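Local coordinates for protein restriction endonuclease LpnPI (Legionella pneumophila subsp. pneumophila str. Philadelphia 1, PDB 4RZL) that probably cuts DNA in response to cytosine modification, its N-terminal SRA-like domain, the part given here, serving to recognise the DNA, at residues V27-S32 with S144-F149; G52-A57 with I66-N71; I132-K137 with Q148-A153. All coordinates share one frame; numbering follows the deposited sequence.

Contact 1 (V27-S32 with S144-F149); sequences VYEGGS and SRSVQF
Y28 and V147 face each other as an antiparallel hydrogen-bonded pair, and the contact is tightest here. Y28 N reaches V147 O over 2.7 Å in an almost straight bond (174°), and V147 N answers to Y28 O at 2.9 Å. On the same face of the sheet V147 CG2, lodged between its own backbone N and carbonyl carbon, comes within 4.1 Å of Y28 CB. F149 lies alongside Y28, the two side chains pointing the same way, with F149 CB 3.8 Å from Y28 CE1. The Y28 ring stacks on Y12, and its hydroxyl is engaged by D21 O and I23 N, so ring and hydroxyl are both held. The short strand 27-28 lies between strand 11-12, parallel to it, and strand 147-155, antiparallel to it, in the large mixed sheet of the SRA domain. On the opposite face the non-hydrogen-bonded pair V27 and Q148 touches more lightly, V27 CG2 standing 4.3 Å from Q148 CB; the Q148 amide is engaged by K150 NZ at OE1 and by D25 O at NE2. Past the strand the pairing passes to a side chain. S146 OG, with its chi1 of -57° setting it beside its own backbone N, accepts G30 N at 3.2 Å and also bonds T140 OG1 and S143 O, which accounts for this buried hydroxyl. E29 turns away to S142 and T140. R145 CB packs 4.3 Å from G30 CA, which carries no side chain; the rest of the partly exposed arginine leads away from 27-32, on the solvent side.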
loop_
_atom_site.group_PDB
_atom_site.type_symbol
_atom_site.label_atom_id
_atom_site.label_comp_id
_atom_site.label_asym_id
_atom_site.label_seq_id
_atom_site.Cartn_x
_atom_site.Cartn_y
_atom_site.Cartn_z
ATOM N N VAL A 27 4.098 12.755 -7.409
ATOM C CA VAL A 27 2.740 13.143 -7.029
ATOM C C VAL A 27 1.796 12.988 -8.214
ATOM O O VAL A 27 2.141 13.324 -9.351
ATOM C CB VAL A 27 2.711 14.598 -6.505
ATOM C CG1 VAL A 27 1.292 15.146 -6.437
ATOM C CG2 VAL A 27 3.411 14.687 -5.134
ATOM N N TYR A 28 0.621 12.433 -7.947
ATOM C CA TYR A 28 -0.355 12.151 -8.988
ATOM C C TYR A 28 -1.643 12.895 -8.671
ATOM O O TYR A 28 -2.315 12.597 -7.701
ATOM C CB TYR A 28 -0.587 10.642 -9.107
ATOM C CG TYR A 28 0.693 9.921 -9.466
ATOM C CD1 TYR A 28 1.613 9.568 -8.488
ATOM C CD2 TYR A 28 1.009 9.652 -10.798
ATOM C CE1 TYR A 28 2.813 8.931 -8.822
ATOM C CE2 TYR A 28 2.191 9.020 -11.143
ATOM C CZ TYR A 28 3.092 8.659 -10.153
ATOM O OH TYR A 28 4.271 8.035 -10.512
ATOM N N GLU A 29 -1.961 13.883 -9.495
ATOM C CA GLU A 29 -3.059 14.800 -9.206
ATOM C C GLU A 29 -4.420 14.187 -9.473
ATOM O O GLU A 29 -4.623 13.501 -10.476
ATOM C CB GLU A 29 -2.880 16.078 -10.015
ATOM C CG GLU A 29 -1.676 16.874 -9.544
ATOM C CD GLU A 29 -1.669 18.294 -10.056
ATOM O OE1 GLU A 29 -1.581 18.480 -11.290
ATOM O OE2 GLU A 29 -1.773 19.218 -9.222
ATOM N N GLY A 30 -5.347 14.436 -8.559
ATOM C CA GLY A 30 -6.719 13.988 -8.702
ATOM C C GLY A 30 -7.564 14.900 -9.586
ATOM O O GLY A 30 -7.107 15.954 -10.038
ATOM N N GLY A 31 -8.801 14.488 -9.845
ATOM C CA GLY A 31 -9.690 15.260 -10.691
ATOM C C GLY A 31 -10.308 16.456 -9.986
ATOM O O GLY A 31 -10.031 16.721 -8.806
ATOM N N SER A 32 -11.159 17.172 -10.717
ATOM C CA SER A 32 -11.769 18.407 -10.235
ATOM C C SER A 32 -13.293 18.397 -10.381
ATOM O O SER A 32 -13.959 19.378 -10.046
ATOM C CB SER A 32 -11.184 19.598 -10.985
ATOM O OG SER A 32 -11.256 19.375 -12.385
ATOM N N SER A 144 -7.596 18.253 -4.038
ATOM C CA SER A 144 -7.361 17.799 -2.682
ATOM C C SER A 144 -7.318 16.281 -2.664
ATOM O O SER A 144 -7.062 15.674 -1.624
ATOM C CB SER A 144 -8.453 18.311 -1.742
ATOM O OG SER A 144 -9.719 17.817 -2.141
ATOM N N ARG A 145 -7.584 15.674 -3.819
ATOM C CA ARG A 145 -7.591 14.219 -3.940
ATOM C C ARG A 145 -6.267 13.698 -4.499
ATOM O O ARG A 145 -6.123 12.506 -4.753
ATOM C CB ARG A 145 -8.730 13.765 -4.859
ATOM C CG ARG A 145 -10.103 14.270 -4.432
ATOM C CD ARG A 145 -10.691 13.443 -3.312
ATOM N NE ARG A 145 -11.170 12.152 -3.798
ATOM C CZ ARG A 145 -12.359 11.955 -4.369
ATOM N NH1 ARG A 145 -13.208 12.969 -4.534
ATOM N NH2 ARG A 145 -12.702 10.737 -4.775
ATOM N N SER A 146 -5.302 14.587 -4.681
ATOM C CA SER A 146 -3.992 14.182 -5.208
ATOM C C SER A 146 -3.266 13.235 -4.252
ATOM O O SER A 146 -3.423 13.342 -3.029
ATOM C CB SER A 146 -3.131 15.417 -5.486
ATOM O OG SER A 146 -3.797 16.283 -6.383
ATOM N N VAL A 147 -2.478 12.312 -4.807
ATOM C CA VAL A 147 -1.745 11.342 -3.996
ATOM C C VAL A 147 -0.254 11.277 -4.350
ATOM O O VAL A 147 0.181 11.765 -5.393
ATOM C CB VAL A 147 -2.330 9.907 -4.135
ATOM C CG1 VAL A 147 -3.798 9.890 -3.744
ATOM C CG2 VAL A 147 -2.128 9.346 -5.559
ATOM N N GLN A 148 0.523 10.675 -3.457
ATOM C CA GLN A 148 1.938 10.450 -3.684
ATOM C C GLN A 148 2.220 8.957 -3.573
ATOM O O GLN A 148 1.752 8.312 -2.642
ATOM C CB GLN A 148 2.767 11.244 -2.682
ATOM C CG GLN A 148 4.278 11.033 -2.804
ATOM C CD GLN A 148 5.061 11.774 -1.732
ATOM O OE1 GLN A 148 4.755 11.675 -0.544
ATOM N NE2 GLN A 148 6.056 12.555 -2.155
ATOM N N PHE A 149 2.943 8.408 -4.543
ATOM C CA PHE A 149 3.369 7.007 -4.514
ATOM C C PHE A 149 4.569 6.841 -3.567
ATOM O O PHE A 149 5.585 7.526 -3.713
ATOM C CB PHE A 149 3.709 6.550 -5.933
ATOM C CG PHE A 149 4.204 5.129 -6.033
ATOM C CD1 PHE A 149 3.388 4.062 -5.682
ATOM C CD2 PHE A 149 5.483 4.865 -6.521
ATOM C CE1 PHE A 149 3.847 2.738 -5.781
ATOM C CE2 PHE A 149 5.947 3.545 -6.640
ATOM C CZ PHE A 149 5.122 2.482 -6.266
#

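Contact 2 (G52-A57 with I66-N71); sequences GGFRSA and IVLYTN
G53 O is held by Y69 N, 2.8 Å away and nearly straight at 173°; Y90 OH makes a weak bond to it, and L68 CA comes within 3.5 Å of G53 O as a CA-H...O contact. Two more backbone bonds join R55 and V67: R55 N to V67 O, and V67 N to R55 O at 2.7 Å. The pairing is that of a beta hairpin, strands 54-57 and 65-70, at one margin of the SRA domain's mixed sheet. Its two faces differ in character. On one, F54 has CG anti to its backbone N (chi1 177°), and the ring crosses obliquely the side chains of both L68 and I66: F54 CD2 lies 3.6 Å from L68 CD2, and F54 CE2 lies 3.7 Å from I66 CG2. T111 and L115 of helix 108-119 and Y90 of strand 87-91 add to this apolar layer. On the other face R55, extended from CG to NE, reaches alongside the loop that precedes it. R55 NE meets G52 O at 2.9 Å in a straight bond that lies in the guanidinium plane and uses a carbonyl lone pair. R55 NH1 forms a salt bridge with D39 and a hydrogen bond to G49 O. The R55 and Y69 side chains lie side by side, pointing the same way, guanidinium and ring planes 69° apart, with R55 NH2 standing 4.0 Å from Y69 CD2.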
loop_
_atom_site.group_PDB
_atom_site.type_symbol
_atom_site.label_atom_id
_atom_site.label_comp_id
_atom_site.label_asym_id
_atom_site.label_seq_id
_atom_site.Cartn_x
_atom_site.Cartn_y
_atom_site.Cartn_z
ATOM N N GLY A 52 -11.358 3.866 -0.617
ATOM C CA GLY A 52 -10.959 3.018 0.493
ATOM C C GLY A 52 -9.484 3.050 0.844
ATOM O O GLY A 52 -8.633 3.304 -0.015
ATOM N N GLY A 53 -9.186 2.787 2.116
ATOM C CA GLY A 53 -7.819 2.714 2.595
ATOM C C GLY A 53 -7.162 1.419 2.160
ATOM O O GLY A 53 -5.930 1.292 2.128
ATOM N N PHE A 54 -7.997 0.443 1.834
ATOM C CA PHE A 54 -7.516 -0.854 1.409
ATOM C C PHE A 54 -8.211 -1.245 0.115
ATOM O O PHE A 54 -9.430 -1.360 0.076
ATOM C CB PHE A 54 -7.752 -1.916 2.502
ATOM C CG PHE A 54 -7.336 -3.297 2.091
ATOM C CD1 PHE A 54 -8.206 -4.124 1.393
ATOM C CD2 PHE A 54 -6.066 -3.764 2.384
ATOM C CE1 PHE A 54 -7.815 -5.393 0.989
ATOM C CE2 PHE A 54 -5.669 -5.034 1.987
ATOM C CZ PHE A 54 -6.544 -5.845 1.288
ATOM N N ARG A 55 -7.444 -1.431 -0.952
ATOM C CA ARG A 55 -8.045 -1.769 -2.239
ATOM C C ARG A 55 -7.292 -2.913 -2.883
ATOM O O ARG A 55 -6.095 -3.073 -2.670
ATOM C CB ARG A 55 -8.056 -0.555 -3.172
ATOM C CG ARG A 55 -8.514 0.742 -2.515
ATOM C CD ARG A 55 -8.616 1.884 -3.528
ATOM N NE ARG A 55 -8.683 3.196 -2.885
ATOM C CZ ARG A 55 -8.766 4.344 -3.548
ATOM N NH1 ARG A 55 -8.815 4.343 -4.868
ATOM N NH2 ARG A 55 -8.811 5.492 -2.894
ATOM N N SER A 56 -7.986 -3.708 -3.683
ATOM C CA SER A 56 -7.334 -4.832 -4.324
ATOM C C SER A 56 -7.864 -5.075 -5.731
ATOM O O SER A 56 -8.974 -4.684 -6.069
ATOM C CB SER A 56 -7.505 -6.091 -3.474
ATOM O OG SER A 56 -8.807 -6.613 -3.617
ATOM N N ALA A 57 -7.053 -5.736 -6.540
ATOM C CA ALA A 57 -7.420 -6.073 -7.903
ATOM C C ALA A 57 -7.333 -7.573 -8.076
ATOM O O ALA A 57 -6.422 -8.222 -7.558
ATOM C CB ALA A 57 -6.517 -5.367 -8.906
ATOM N N ILE A 66 -2.413 -5.362 -4.300
ATOM C CA ILE A 66 -3.070 -4.646 -3.226
ATOM C C ILE A 66 -2.567 -3.210 -3.153
ATOM O O ILE A 66 -1.369 -2.952 -3.204
ATOM C CB ILE A 66 -2.853 -5.363 -1.890
ATOM C CG1 ILE A 66 -3.694 -6.648 -1.864
ATOM C CG2 ILE A 66 -3.192 -4.451 -0.732
ATOM C CD1 ILE A 66 -3.378 -7.536 -0.723
ATOM N N VAL A 67 -3.490 -2.271 -3.029
ATOM C CA VAL A 67 -3.111 -0.893 -2.817
ATOM C C VAL A 67 -3.509 -0.484 -1.399
ATOM O O VAL A 67 -4.626 -0.749 -0.948
ATOM C CB VAL A 67 -3.764 0.055 -3.860
ATOM C CG1 VAL A 67 -3.608 1.496 -3.440
ATOM C CG2 VAL A 67 -3.157 -0.170 -5.228
ATOM N N LEU A 68 -2.568 0.126 -0.692
ATOM C CA LEU A 68 -2.825 0.700 0.614
ATOM C C LEU A 68 -2.802 2.200 0.482
ATOM O O LEU A 68 -1.844 2.770 -0.041
ATOM C CB LEU A 68 -1.787 0.254 1.645
ATOM C CG LEU A 68 -1.628 -1.252 1.834
ATOM C CD1 LEU A 68 -0.605 -1.506 2.938
ATOM C CD2 LEU A 68 -2.973 -1.888 2.139
ATOM N N TYR A 69 -3.850 2.842 0.979
ATOM C CA TYR A 69 -3.983 4.278 0.854
ATOM C C TYR A 69 -4.277 4.887 2.216
ATOM O O TYR A 69 -5.155 4.423 2.942
ATOM C CB TYR A 69 -5.092 4.618 -0.160
ATOM C CG TYR A 69 -5.460 6.067 -0.148
ATOM C CD1 TYR A 69 -4.560 7.016 -0.597
ATOM C CD2 TYR A 69 -6.694 6.496 0.327
ATOM C CE1 TYR A 69 -4.866 8.351 -0.581
ATOM C CE2 TYR A 69 -7.016 7.841 0.343
ATOM C CZ TYR A 69 -6.088 8.765 -0.120
ATOM O OH TYR A 69 -6.357 10.111 -0.122
ATOM N N THR A 70 -3.530 5.921 2.576
ATOM C CA THR A 70 -3.768 6.578 3.843
ATOM C C THR A 70 -3.697 8.096 3.690
ATOM O O THR A 70 -2.932 8.617 2.874
ATOM C CB THR A 70 -2.756 6.135 4.909
ATOM O OG1 THR A 70 -2.910 6.959 6.068
ATOM C CG2 THR A 70 -1.339 6.272 4.402
ATOM N N ASN A 71 -4.480 8.816 4.482
ATOM C CA ASN A 71 -4.454 10.270 4.406
ATOM C C ASN A 71 -3.445 10.890 5.371
ATOM O O ASN A 71 -3.156 12.082 5.283
ATOM C CB ASN A 71 -5.854 10.856 4.640
ATOM C CG ASN A 71 -6.408 10.560 6.024
ATOM O OD1 ASN A 71 -5.667 10.352 6.990
ATOM N ND2 ASN A 71 -7.733 10.558 6.128
#

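Contact 3 (I132-K137 with Q148-A153); sequences IFIFVK and QFKGVA
F149 carries CG anti to its backbone N (chi1 178°), whereas F133 and F135 hold theirs anti to the carbonyl carbon (-66° for F135); the three side chains leave the same face of the paired strands, and these first torsions set where each ring starts. F149 points its edge at the face of F133, an edge-to-face pair with centroids 5.8 Å apart and planes at 83°. Toward F135 it is turned obliquely, F149 CD1 standing 3.8 Å above one face of that ring, offset toward the rim. G151 N lies over the centre of one F149 face. L22 of strand 22-23 packs against all three rings. The backbone beneath is a hairpin, strands 132-137 and 147-155, with a beta bulge where K150 and G151 lie opposite the single residue I134: K150 N gives to I134 O at 2.8 Å, and I134 N to G151 O at 3.0 Å. The extra residue shifts the pairing, so that F135 opposes F149 but F133 opposes V152. On the other face I134 CD1 presses on A153 CB at 3.5 Å. K150, bent at chi2 and chi3, crosses V136 at about a right angle, its CG 3.7 Å from V136 CG1. The bends turn CD and CE back, and K150 NZ ends 2.8 Å from Q148 OE1, which it approaches from above the amide plane. D25 supplies a salt bridge to the same ammonium and, through its backbone O, accepts Q148 NE2. With a carboxylate and an amide oxygen as partners, the lysine would be expected to stay protonated.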
loop_
_atom_site.group_PDB
_atom_site.type_symbol
_atom_site.label_atom_id
_atom_site.label_comp_id
_atom_site.label_asym_id
_atom_site.label_seq_id
_atom_site.Cartn_x
_atom_site.Cartn_y
_atom_site.Cartn_z
ATOM N N ILE A 132 2.307 -5.060 -3.212
ATOM C CA ILE A 132 1.536 -4.050 -2.503
ATOM C C ILE A 132 2.067 -2.682 -2.906
ATOM O O ILE A 132 3.286 -2.454 -2.880
ATOM C CB ILE A 132 1.621 -4.234 -0.976
ATOM C CG1 ILE A 132 0.926 -5.533 -0.561
ATOM C CG2 ILE A 132 0.996 -3.056 -0.259
ATOM C CD1 ILE A 132 1.217 -5.955 0.867
ATOM N N PHE A 133 1.164 -1.802 -3.332
ATOM C CA PHE A 133 1.519 -0.413 -3.635
ATOM C C PHE A 133 1.000 0.518 -2.538
ATOM O O PHE A 133 -0.178 0.447 -2.151
ATOM C CB PHE A 133 0.942 0.041 -4.978
ATOM C CG PHE A 133 1.534 -0.651 -6.190
ATOM C CD1 PHE A 133 2.607 -1.520 -6.080
ATOM C CD2 PHE A 133 0.983 -0.437 -7.440
ATOM C CE1 PHE A 133 3.129 -2.148 -7.192
ATOM C CE2 PHE A 133 1.502 -1.074 -8.567
ATOM C CZ PHE A 133 2.570 -1.929 -8.439
ATOM N N ILE A 134 1.865 1.402 -2.049
ATOM C CA ILE A 134 1.474 2.386 -1.032
ATOM C C ILE A 134 1.313 3.781 -1.611
ATOM O O ILE A 134 2.190 4.261 -2.337
ATOM C CB ILE A 134 2.505 2.467 0.111
ATOM C CG1 ILE A 134 2.725 1.093 0.740
ATOM C CG2 ILE A 134 2.080 3.509 1.171
ATOM C CD1 ILE A 134 3.994 1.036 1.591
ATOM N N PHE A 135 0.179 4.417 -1.321
ATOM C CA PHE A 135 -0.060 5.830 -1.682
ATOM C C PHE A 135 -0.436 6.605 -0.431
ATOM O O PHE A 135 -1.128 6.074 0.455
ATOM C CB PHE A 135 -1.192 5.985 -2.716
ATOM C CG PHE A 135 -0.887 5.406 -4.077
ATOM C CD1 PHE A 135 -1.136 4.070 -4.352
ATOM C CD2 PHE A 135 -0.398 6.216 -5.095
ATOM C CE1 PHE A 135 -0.876 3.536 -5.620
ATOM C CE2 PHE A 135 -0.133 5.701 -6.358
ATOM C CZ PHE A 135 -0.365 4.355 -6.624
ATOM N N VAL A 136 -0.004 7.859 -0.342
ATOM C CA VAL A 136 -0.505 8.722 0.720
ATOM C C VAL A 136 -1.161 9.943 0.087
ATOM O O VAL A 136 -0.798 10.357 -1.019
ATOM C CB VAL A 136 0.606 9.182 1.717
ATOM C CG1 VAL A 136 1.297 7.975 2.361
ATOM C CG2 VAL A 136 1.622 10.115 1.047
ATOM N N LYS A 137 -2.135 10.510 0.788
ATOM C CA LYS A 137 -2.816 11.714 0.327
ATOM C C LYS A 137 -1.810 12.845 0.292
ATOM O O LYS A 137 -1.068 13.052 1.243
ATOM C CB LYS A 137 -3.994 12.066 1.248
ATOM C CG LYS A 137 -4.785 13.303 0.826
ATOM C CD LYS A 137 -5.741 13.752 1.943
ATOM C CE LYS A 137 -6.770 14.754 1.445
ATOM N N GLN A 148 0.523 10.675 -3.457
ATOM C CA GLN A 148 1.938 10.450 -3.684
ATOM C C GLN A 148 2.220 8.957 -3.573
ATOM O O GLN A 148 1.752 8.312 -2.642
ATOM C CB GLN A 148 2.767 11.244 -2.682
ATOM C CG GLN A 148 4.278 11.033 -2.804
ATOM C CD GLN A 148 5.061 11.774 -1.732
ATOM O OE1 GLN A 148 4.755 11.675 -0.544
ATOM N NE2 GLN A 148 6.056 12.555 -2.155
ATOM N N PHE A 149 2.943 8.408 -4.543
ATOM C CA PHE A 149 3.369 7.007 -4.514
ATOM C C PHE A 149 4.569 6.841 -3.567
ATOM O O PHE A 149 5.585 7.526 -3.713
ATOM C CB PHE A 149 3.709 6.550 -5.933
ATOM C CG PHE A 149 4.204 5.129 -6.033
ATOM C CD1 PHE A 149 3.388 4.062 -5.682
ATOM C CD2 PHE A 149 5.483 4.865 -6.521
ATOM C CE1 PHE A 149 3.847 2.738 -5.781
ATOM C CE2 PHE A 149 5.947 3.545 -6.640
ATOM C CZ PHE A 149 5.122 2.482 -6.266
ATOM N N LYS A 150 4.455 5.950 -2.589
ATOM C CA LYS A 150 5.527 5.781 -1.602
ATOM C C LYS A 150 6.352 4.511 -1.830
ATOM O O LYS A 150 7.360 4.313 -1.171
ATOM C CB LYS A 150 4.955 5.758 -0.186
ATOM C CG LYS A 150 4.032 6.943 0.138
ATOM C CD LYS A 150 4.731 8.265 -0.111
ATOM C CE LYS A 150 5.784 8.563 0.964
ATOM N NZ LYS A 150 6.534 9.844 0.693
ATOM N N GLY A 151 5.904 3.647 -2.738
ATOM C CA GLY A 151 6.679 2.471 -3.117
ATOM C C GLY A 151 5.940 1.144 -3.193
ATOM O O GLY A 151 4.754 1.051 -2.848
ATOM N N VAL A 152 6.659 0.122 -3.652
ATOM C CA VAL A 152 6.203 -1.267 -3.643
ATOM C C VAL A 152 6.596 -1.857 -2.294
ATOM O O VAL A 152 7.749 -1.713 -1.877
ATOM C CB VAL A 152 6.860 -2.119 -4.758
ATOM C CG1 VAL A 152 6.269 -3.544 -4.775
ATOM C CG2 VAL A 152 6.744 -1.445 -6.115
ATOM N N ALA A 153 5.668 -2.529 -1.622
ATOM C CA ALA A 153 5.929 -2.990 -0.266
ATOM C C ALA A 153 5.650 -4.475 -0.091
ATOM O O ALA A 153 4.911 -5.081 -0.877
ATOM C CB ALA A 153 5.085 -2.194 0.735
#

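How the contacts relate
From the N terminus, strand 27-28 opens the widest loop, which contact 1 closes only at 144-149. Inside that loop lies contact 2, a complete hairpin whose two segments are separated by eight residues. Contact 3 follows in series: its first segment, 132-137, still belongs to the wide loop, while its second overlaps the end of contact 1 in Q148 and F149 and runs on to A153. In the sheet, 65-70 lies parallel to 132-137, probably bonded through I66 O to F133 N and L68 N to F133 O. The order 54-57, 65-70, 132-137, 147-155, 27-28 thus joins all three contacts, with Y69 also touching V147.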